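Local coordinates for O-methyltransferase (Bacillus halodurans, PDB 2GPY), which probably transfers methyl groups from S-adenosylmethionine to hydroxyl groups of a substrate not yet identified, at residues Asp20-Gln25 with Val98-Leu103; Leu41-Leu46 with Gly66-Arg71; Ala56-Ile61 with Gln74-Ala79. All blocks are in the same frame, centred on the assembly; numbering follows the deposited sequence. Where two conformers were deposited one is given.

Contact 1: Asp20-Gln25 with Val98-Leu103; sequences DQYIEQ and VKALGL
A Schellman motif, with Gly102 at its C-prime position, ends helix 88-100, and the side chains at this terminus meet the first turn of helix 21-32. The pairing illustrates how two helix ends can be joined mainly by packing, with no polar bond between the segments. Tyr22 has its CG anti to the backbone N (chi1 -168°) and beside the carbonyl carbon, and from there the ring crosses Leu101 obliquely, Tyr22 CD2 lying 4.0 Å from Leu101 CD1. The phenol end comes obliquely against Ala100, whose CB lies 3.3 Å from Tyr22 OH. Ile23 brings its CD1 to 4.0 Å from Leu101 CD1, so that this methyl has an aromatic and an aliphatic neighbour. His97, a zinc ligand together with Glu29 and Glu93, meets Tyr22 with the two planes at about 80°, and a bound zinc ion lies about 5 Å from the Tyr22 side chain. Leu101 CD2 also borders the ring, but its nearest neighbour here is a carboxylate, met tip to tip: Asp20 OD2 is 3.6 Å from Leu101 CD2. Asp20 is the N-cap of helix 21-32, and its OD1 accepts a weak but nearly straight bond from Tyr22 N, 3.3 Å long with 173° at the hydrogen.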
loop_
_atom_site.group_PDB
_atom_site.type_symbol
_atom_site.label_atom_id
_atom_site.label_comp_id
_atom_site.label_asym_id
_atom_site.label_seq_id
_atom_site.Cartn_x
_atom_site.Cartn_y
_atom_site.Cartn_z
ATOM N N ASP B 20 -23.034 -3.573 6.152
ATOM C CA ASP B 20 -24.308 -3.114 6.721
ATOM C C ASP B 20 -25.402 -3.285 5.660
ATOM O O ASP B 20 -25.159 -3.041 4.471
ATOM C CB ASP B 20 -24.161 -1.648 7.171
ATOM C CG ASP B 20 -25.505 -0.922 7.382
ATOM O OD1 ASP B 20 -26.534 -1.544 7.736
ATOM O OD2 ASP B 20 -25.518 0.313 7.198
ATOM N N GLN B 21 -26.597 -3.718 6.068
ATOM C CA GLN B 21 -27.672 -3.948 5.089
ATOM C C GLN B 21 -27.872 -2.731 4.155
ATOM O O GLN B 21 -28.202 -2.880 2.954
ATOM C CB GLN B 21 -28.984 -4.389 5.784
ATOM C CG GLN B 21 -29.954 -3.263 6.181
ATOM C CD GLN B 21 -31.216 -3.734 6.954
ATOM O OE1 GLN B 21 -32.002 -4.536 6.448
ATOM N NE2 GLN B 21 -31.422 -3.194 8.166
ATOM N N TYR B 22 -27.674 -1.530 4.692
ATOM C CA TYR B 22 -27.916 -0.298 3.903
ATOM C C TYR B 22 -26.924 -0.178 2.753
ATOM O O TYR B 22 -27.295 0.265 1.662
ATOM C CB TYR B 22 -27.833 0.955 4.769
ATOM C CG TYR B 22 -28.355 2.224 4.098
ATOM C CD1 TYR B 22 -29.707 2.577 4.184
ATOM C CD2 TYR B 22 -27.493 3.081 3.405
ATOM C CE1 TYR B 22 -30.200 3.748 3.582
ATOM C CE2 TYR B 22 -27.962 4.260 2.821
ATOM C CZ TYR B 22 -29.323 4.574 2.900
ATOM O OH TYR B 22 -29.828 5.715 2.339
ATOM N N ILE B 23 -25.667 -0.530 3.040
ATOM C CA ILE B 23 -24.555 -0.596 2.065
ATOM C C ILE B 23 -24.833 -1.671 1.012
ATOM O O ILE B 23 -24.684 -1.418 -0.178
ATOM C CB ILE B 23 -23.240 -0.884 2.797
ATOM C CG1 ILE B 23 -23.065 0.102 3.965
ATOM C CG2 ILE B 23 -22.000 -0.851 1.843
ATOM C CD1 ILE B 23 -22.528 1.416 3.565
ATOM N N GLU B 24 -25.275 -2.856 1.455
ATOM C CA GLU B 24 -25.655 -3.918 0.530
ATOM C C GLU B 24 -26.784 -3.486 -0.405
ATOM O O GLU B 24 -26.790 -3.856 -1.578
ATOM C CB GLU B 24 -26.016 -5.210 1.280
ATOM C CG GLU B 24 -24.828 -5.711 2.091
ATOM C CD GLU B 24 -24.857 -7.189 2.393
ATOM O OE1 GLU B 24 -25.938 -7.741 2.627
ATOM O OE2 GLU B 24 -23.766 -7.792 2.419
ATOM N N GLN B 25 -27.725 -2.700 0.124
ATOM C CA GLN B 25 -28.820 -2.153 -0.649
ATOM C C GLN B 25 -28.321 -1.125 -1.666
ATOM O O GLN B 25 -28.865 -1.031 -2.775
ATOM C CB GLN B 25 -29.868 -1.529 0.282
ATOM C CG GLN B 25 -31.142 -0.984 -0.406
ATOM C CD GLN B 25 -32.062 -2.073 -0.985
ATOM O OE1 GLN B 25 -32.037 -3.233 -0.563
ATOM N NE2 GLN B 25 -32.894 -1.685 -1.950
ATOM N N VAL B 98 -25.321 9.709 2.572
ATOM C CA VAL B 98 -24.375 10.191 3.589
ATOM C C VAL B 98 -25.154 10.549 4.872
ATOM O O VAL B 98 -24.756 10.174 5.983
ATOM C CB VAL B 98 -23.541 11.373 3.034
ATOM C CG1 VAL B 98 -22.838 12.102 4.166
ATOM C CG2 VAL B 98 -22.515 10.856 2.006
ATOM N N LYS B 99 -26.278 11.252 4.714
ATOM C CA LYS B 99 -27.124 11.616 5.837
ATOM C C LYS B 99 -27.703 10.384 6.524
ATOM O O LYS B 99 -27.746 10.323 7.760
ATOM C CB LYS B 99 -28.266 12.534 5.385
ATOM C CG LYS B 99 -27.858 13.995 5.195
ATOM C CD LYS B 99 -29.015 14.854 4.638
ATOM C CE LYS B 99 -29.927 15.352 5.743
ATOM N NZ LYS B 99 -30.872 16.435 5.279
ATOM N N ALA B 100 -28.150 9.407 5.729
ATOM C CA ALA B 100 -28.728 8.167 6.263
ATOM C C ALA B 100 -27.833 7.510 7.308
ATOM O O ALA B 100 -28.328 6.949 8.297
ATOM C CB ALA B 100 -28.975 7.188 5.138
ATOM N N LEU B 101 -26.521 7.557 7.049
ATOM C CA LEU B 101 -25.537 6.880 7.854
ATOM C C LEU B 101 -24.892 7.785 8.887
ATOM O O LEU B 101 -23.962 7.367 9.553
ATOM C CB LEU B 101 -24.489 6.186 6.966
ATOM C CG LEU B 101 -25.159 5.145 6.055
ATOM C CD1 LEU B 101 -24.243 4.727 4.936
ATOM C CD2 LEU B 101 -25.656 3.898 6.910
ATOM N N GLY B 102 -25.368 9.012 9.020
ATOM C CA GLY B 102 -24.859 9.918 10.059
ATOM C C GLY B 102 -23.438 10.391 9.760
ATOM O O GLY B 102 -22.700 10.721 10.672
ATOM N N LEU B 103 -23.079 10.464 8.483
ATOM C CA LEU B 103 -21.682 10.745 8.085
ATOM C C LEU B 103 -21.400 12.178 7.582
ATOM O O LEU B 103 -20.292 12.483 7.107
ATOM C CB LEU B 103 -21.210 9.711 7.053
ATOM C CG LEU B 103 -21.060 8.266 7.572
ATOM C CD1 LEU B 103 -20.805 7.256 6.383
ATOM C CD2 LEU B 103 -19.918 8.191 8.562
#

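Contact 2: Leu41-Leu46 with Gly66-Arg71; sequences LGMESL and GYSAIR
One face of the Tyr67 ring carries Arg71 CG, 4.1 Å above the plane and shifted toward the rim, while the Arg71 guanidinium receives two oxygens at its edge, Glu44 OE2 and Tyr67 OH, both in its plane. Arg71 NH2 makes the stronger bond of the salt bridge, 2.6 Å to Glu44 OE2 at 160°; NH1 adds a weak one to the same OE2. The carboxylate is tilted, so that NH2 meets OE2 from above its plane, 37° out. Arg71 NH1 also donates to Tyr67 OH over 3.1 Å, a hydroxyl bonded in turn to Glu27, which fixes the guanidinium's rotation. This bridge spans helix 40-53 and helix 67-75 of the Rossmann-like methyltransferase fold; the segments 41-46 and 67-71 cross at -35° with axes 11.4 Å apart. An alanine in place of Arg71 would remove both bonds to Glu44 OE2 and the guanidinium donor to Tyr67 OH, and the buried carboxylate would probably be destabilised or shift. Beside the bridge lies Met43, present as selenomethionine. Its chain, bent at chi2 and chi3, sets CG 3.5 Å from Arg71 NH1 and runs antiparallel alongside Tyr67, ending with CE 3.6 Å from Tyr67 CE2 and 3.4 Å from Ser68 OG.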
loop_
_atom_site.group_PDB
_atom_site.type_symbol
_atom_site.label_atom_id
_atom_site.label_comp_id
_atom_site.label_asym_id
_atom_site.label_seq_id
_atom_site.Cartn_x
_atom_site.Cartn_y
_atom_site.Cartn_z
ATOM N N LEU B 41 -14.456 -6.795 -4.643
ATOM C CA LEU B 41 -13.088 -7.205 -4.304
ATOM C C LEU B 41 -12.057 -6.108 -4.377
ATOM O O LEU B 41 -11.213 -6.030 -3.495
ATOM C CB LEU B 41 -12.636 -8.448 -5.068
ATOM C CG LEU B 41 -12.340 -9.525 -4.001
ATOM C CD1 LEU B 41 -13.455 -10.501 -3.848
ATOM C CD2 LEU B 41 -11.065 -10.255 -4.319
ATOM N N GLY B 42 -12.123 -5.256 -5.397
ATOM C CA GLY B 42 -11.263 -4.063 -5.462
ATOM C C GLY B 42 -11.497 -3.124 -4.283
ATOM O O GLY B 42 -10.555 -2.520 -3.745
HETATM N N MSE B 43 -12.766 -2.969 -3.908
HETATM C CA MSE B 43 -13.120 -2.041 -2.837
HETATM C C MSE B 43 -12.531 -2.544 -1.523
HETATM O O MSE B 43 -11.974 -1.769 -0.749
HETATM C CB MSE B 43 -14.659 -1.873 -2.730
HETATM C CG MSE B 43 -15.040 -1.114 -1.453
HETATM SE SE MSE B 43 -14.442 0.746 -1.603
HETATM C CE MSE B 43 -15.499 1.132 -2.397
ATOM N N GLU B 44 -12.682 -3.838 -1.245
ATOM C CA GLU B 44 -12.180 -4.375 0.020
ATOM C C GLU B 44 -10.659 -4.214 0.102
ATOM O O GLU B 44 -10.104 -3.864 1.154
ATOM C CB GLU B 44 -12.583 -5.840 0.194
ATOM C CG GLU B 44 -14.103 -6.021 0.366
ATOM C CD GLU B 44 -14.648 -5.433 1.687
ATOM O OE1 GLU B 44 -13.890 -5.331 2.675
ATOM O OE2 GLU B 44 -15.845 -5.083 1.731
ATOM N N SER B 45 -9.994 -4.495 -1.011
ATOM C CA SER B 45 -8.536 -4.307 -1.078
ATOM C C SER B 45 -8.136 -2.869 -0.919
ATOM O O SER B 45 -7.195 -2.570 -0.160
ATOM C CB SER B 45 -7.971 -4.886 -2.376
ATOM O OG SER B 45 -7.967 -6.285 -2.256
ATOM N N LEU B 46 -8.840 -1.968 -1.598
ATOM C CA LEU B 46 -8.552 -0.548 -1.469
ATOM C C LEU B 46 -8.704 -0.073 -0.036
ATOM O O LEU B 46 -7.873 0.687 0.460
ATOM C CB LEU B 46 -9.431 0.315 -2.386
ATOM C CG LEU B 46 -8.973 1.775 -2.474
ATOM C CD1 LEU B 46 -7.605 1.815 -3.191
ATOM C CD2 LEU B 46 -9.968 2.674 -3.151
ATOM N N GLY B 66 -22.242 7.947 -3.823
ATOM C CA GLY B 66 -21.581 8.080 -2.529
ATOM C C GLY B 66 -21.071 6.781 -1.908
ATOM O O GLY B 66 -20.610 6.784 -0.769
ATOM N N TYR B 67 -21.100 5.686 -2.659
ATOM C CA TYR B 67 -20.650 4.396 -2.117
ATOM C C TYR B 67 -19.186 4.389 -1.643
ATOM O O TYR B 67 -18.907 4.008 -0.487
ATOM C CB TYR B 67 -20.890 3.318 -3.156
ATOM C CG TYR B 67 -20.493 1.930 -2.710
ATOM C CD1 TYR B 67 -21.332 1.176 -1.910
ATOM C CD2 TYR B 67 -19.288 1.382 -3.126
ATOM C CE1 TYR B 67 -20.956 -0.121 -1.506
ATOM C CE2 TYR B 67 -18.916 0.097 -2.757
ATOM C CZ TYR B 67 -19.747 -0.644 -1.956
ATOM O OH TYR B 67 -19.348 -1.924 -1.648
ATOM N N SER B 68 -18.264 4.841 -2.500
ATOM C CA SER B 68 -16.835 4.842 -2.116
ATOM C C SER B 68 -16.538 5.823 -0.977
ATOM O O SER B 68 -15.781 5.488 -0.069
ATOM C CB SER B 68 -15.904 5.064 -3.316
ATOM O OG SER B 68 -15.936 3.937 -4.178
ATOM N N ALA B 69 -17.156 7.008 -1.006
ATOM C CA ALA B 69 -16.957 8.011 0.044
ATOM C C ALA B 69 -17.401 7.409 1.375
ATOM O O ALA B 69 -16.703 7.504 2.383
ATOM C CB ALA B 69 -17.756 9.292 -0.229
ATOM N N ILE B 70 -18.595 6.814 1.376
ATOM C CA ILE B 70 -19.148 6.174 2.570
ATOM C C ILE B 70 -18.278 5.050 3.109
ATOM O O ILE B 70 -17.970 5.033 4.305
ATOM C CB ILE B 70 -20.613 5.712 2.351
ATOM C CG1 ILE B 70 -21.519 6.959 2.343
ATOM C CG2 ILE B 70 -21.051 4.731 3.433
ATOM C CD1 ILE B 70 -22.934 6.714 1.783
ATOM N N ARG B 71 -17.890 4.114 2.244
ATOM C CA ARG B 71 -17.106 2.983 2.699
ATOM C C ARG B 71 -15.718 3.385 3.189
ATOM O O ARG B 71 -15.212 2.817 4.177
ATOM C CB ARG B 71 -17.049 1.940 1.594
ATOM C CG ARG B 71 -18.439 1.324 1.480
ATOM C CD ARG B 71 -18.425 -0.107 1.153
ATOM N NE ARG B 71 -17.731 -0.913 2.153
ATOM C CZ ARG B 71 -17.245 -2.112 1.888
ATOM N NH1 ARG B 71 -17.414 -2.610 0.681
ATOM N NH2 ARG B 71 -16.586 -2.817 2.824
#

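Contact 3: Ala56-Ile61 with Gln74-Ala79; sequences ARILEI and QALPEA
Ala56, just ahead of strand 57-61, meets the other segment through its backbone, its methyl being directed away. Its carbonyl oxygen lies 3.2 Å from Ala79 CA in a CA-H...O contact with 127° at the hydrogen, and Ala79 CB rests 3.6 Å from the same Ala56 O. The amides of Ala56 and Arg57 both donate to OD2 of Asp128, and the Arg57 guanidinium forms a cation-pi pair with Phe127. Ile58 is the residue that reaches across. With CG1 anti to the carbonyl carbon and beside the backbone N (chi1 -60°), it extends CD1 to 3.6 Å from Leu76 CD1, the two side chains crossing at about a right angle; Ala79 CB flanks the same isoleucine methyl more loosely, at 4.5 Å. Further along the strand, Glu60 meets helix 67-75 at Ser68, Ala69 and Met72, and its OE1 bonds to Ser83 OG.

The partner segment is the return of a beta-alpha-beta crossover: helix 67-75 ends, a type I turn from Leu76 to Ala79 is closed by Ala79 N donating to Leu76 O over 2.9 Å, and strand 80-85 then pairs in parallel with strand 57-61, Ile58 bonding through its backbone to Thr80 and Val82. The two segments are therefore tied by methyl packing and one CH...O contact, interactions with little directional demand; the turn's own bond and the parallel strand pairing beyond it probably set the geometry.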
loop_
_atom_site.group_PDB
_atom_site.type_symbol
_atom_site.label_atom_id
_atom_site.label_comp_id
_atom_site.label_asym_id
_atom_site.label_seq_id
_atom_site.Cartn_x
_atom_site.Cartn_y
_atom_site.Cartn_z
ATOM N N ALA B 56 -5.510 11.111 6.749
ATOM C CA ALA B 56 -6.470 11.947 7.465
ATOM C C ALA B 56 -7.453 12.678 6.541
ATOM O O ALA B 56 -8.550 13.036 6.971
ATOM C CB ALA B 56 -5.725 12.972 8.348
ATOM N N ARG B 57 -7.045 12.942 5.301
ATOM C CA ARG B 57 -7.827 13.808 4.392
ATOM C C ARG B 57 -7.799 13.174 3.003
ATOM O O ARG B 57 -6.717 12.932 2.448
ATOM C CB ARG B 57 -7.213 15.210 4.325
ATOM C CG ARG B 57 -7.309 16.035 5.642
ATOM C CD ARG B 57 -6.657 17.405 5.484
ATOM N NE ARG B 57 -7.145 18.131 4.306
ATOM C CZ ARG B 57 -8.385 18.594 4.139
ATOM N NH1 ARG B 57 -9.326 18.422 5.070
ATOM N NH2 ARG B 57 -8.689 19.236 3.019
ATOM N N ILE B 58 -8.979 12.890 2.456
ATOM C CA ILE B 58 -9.111 12.211 1.152
ATOM C C ILE B 58 -9.960 13.094 0.243
ATOM O O ILE B 58 -11.010 13.629 0.667
ATOM C CB ILE B 58 -9.792 10.843 1.313
ATOM C CG1 ILE B 58 -8.957 9.955 2.256
ATOM C CG2 ILE B 58 -10.050 10.160 -0.088
ATOM C CD1 ILE B 58 -9.736 8.731 2.830
ATOM N N LEU B 59 -9.499 13.277 -0.991
ATOM C CA LEU B 59 -10.288 13.956 -2.027
ATOM C C LEU B 59 -10.664 12.943 -3.122
ATOM O O LEU B 59 -9.815 12.204 -3.638
ATOM C CB LEU B 59 -9.486 15.109 -2.632
ATOM C CG LEU B 59 -10.136 15.775 -3.850
ATOM C CD1 LEU B 59 -11.488 16.426 -3.493
ATOM C CD2 LEU B 59 -9.187 16.779 -4.449
ATOM N N GLU B 60 -11.945 12.900 -3.462
ATOM C CA GLU B 60 -12.428 11.996 -4.489
ATOM C C GLU B 60 -13.098 12.775 -5.600
ATOM O O GLU B 60 -13.905 13.659 -5.330
ATOM C CB GLU B 60 -13.445 11.013 -3.883
ATOM C CG GLU B 60 -14.334 10.309 -4.903
ATOM C CD GLU B 60 -15.301 9.362 -4.211
ATOM O OE1 GLU B 60 -16.260 9.844 -3.573
ATOM O OE2 GLU B 60 -15.024 8.141 -4.255
ATOM N N ILE B 61 -12.779 12.434 -6.842
ATOM C CA ILE B 61 -13.440 13.073 -7.968
ATOM C C ILE B 61 -14.396 12.060 -8.567
ATOM O O ILE B 61 -13.953 11.040 -9.111
ATOM C CB ILE B 61 -12.436 13.507 -9.050
ATOM C CG1 ILE B 61 -11.241 14.281 -8.429
ATOM C CG2 ILE B 61 -13.164 14.294 -10.183
ATOM C CD1 ILE B 61 -11.585 15.529 -7.622
ATOM N N GLN B 74 -16.277 4.967 6.654
ATOM C CA GLN B 74 -16.520 3.915 7.643
ATOM C C GLN B 74 -15.231 3.176 8.000
ATOM O O GLN B 74 -15.040 2.795 9.166
ATOM C CB GLN B 74 -17.561 2.927 7.138
ATOM C CG GLN B 74 -18.962 3.492 7.103
ATOM C CD GLN B 74 -19.959 2.446 6.639
ATOM O OE1 GLN B 74 -21.027 2.306 7.222
ATOM N NE2 GLN B 74 -19.608 1.700 5.595
ATOM N N ALA B 75 -14.347 2.976 7.022
ATOM C CA ALA B 75 -13.106 2.223 7.274
ATOM C C ALA B 75 -12.081 3.045 8.036
ATOM O O ALA B 75 -11.199 2.488 8.697
ATOM C CB ALA B 75 -12.495 1.733 5.959
ATOM N N LEU B 76 -12.176 4.373 7.889
ATOM C CA LEU B 76 -11.236 5.337 8.452
ATOM C C LEU B 76 -11.999 6.359 9.312
ATOM O O LEU B 76 -12.192 7.510 8.903
ATOM C CB LEU B 76 -10.506 6.059 7.311
ATOM C CG LEU B 76 -9.650 5.178 6.372
ATOM C CD1 LEU B 76 -9.375 5.875 5.023
ATOM C CD2 LEU B 76 -8.338 4.766 7.071
ATOM N N PRO B 77 -12.399 5.961 10.524
ATOM C CA PRO B 77 -13.313 6.818 11.350
ATOM C C PRO B 77 -12.756 8.209 11.690
ATOM O O PRO B 77 -13.519 9.128 12.003
ATOM C CB PRO B 77 -13.527 5.995 12.626
ATOM C CG PRO B 77 -13.048 4.561 12.267
ATOM C CD PRO B 77 -12.017 4.708 11.204
ATOM N N GLU B 78 -11.438 8.353 11.618
ATOM C CA GLU B 78 -10.765 9.628 11.890
ATOM C C GLU B 78 -10.619 10.572 10.683
ATOM O O GLU B 78 -10.357 11.775 10.858
ATOM C CB GLU B 78 -9.381 9.350 12.475
ATOM C CG GLU B 78 -9.422 8.650 13.811
ATOM C CD GLU B 78 -10.092 9.498 14.862
ATOM O OE1 GLU B 78 -11.341 9.419 15.000
ATOM O OE2 GLU B 78 -9.365 10.253 15.555
ATOM N N ALA B 79 -10.795 10.040 9.478
ATOM C CA ALA B 79 -10.470 10.780 8.272
ATOM C C ALA B 79 -11.648 11.625 7.816
ATOM O O ALA B 79 -12.789 11.383 8.194
ATOM C CB ALA B 79 -10.068 9.816 7.141
#

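Helix 67-75 is the common element: contact 2 uses its first turns, contact 3 its C-terminal end, and contact 1 packs against its side chains. Leu101 CD1 of contact 1 lies 3.5 Å from Ile70 CG2, and Ile23 CG2 lies 3.6 Å from Tyr67 CE1, joining contact 1 to the ring of contact 2; the centres of these two are about 13 Å apart. Contacts 1 and 3, with centres about 16 Å apart, touch where Ile23 CD1 lies 3.6 Å from Gln74 NE2. Contacts 2 and 3, with centres about 11 Å apart, meet where Ser68 CB approaches Glu60 OE2 at 3.3 Å. A bound zinc ion is about 6 Å from the Glu44 side chain, and the magnesium held by Asn160 and Asp206 about 9 Å from that of Met43.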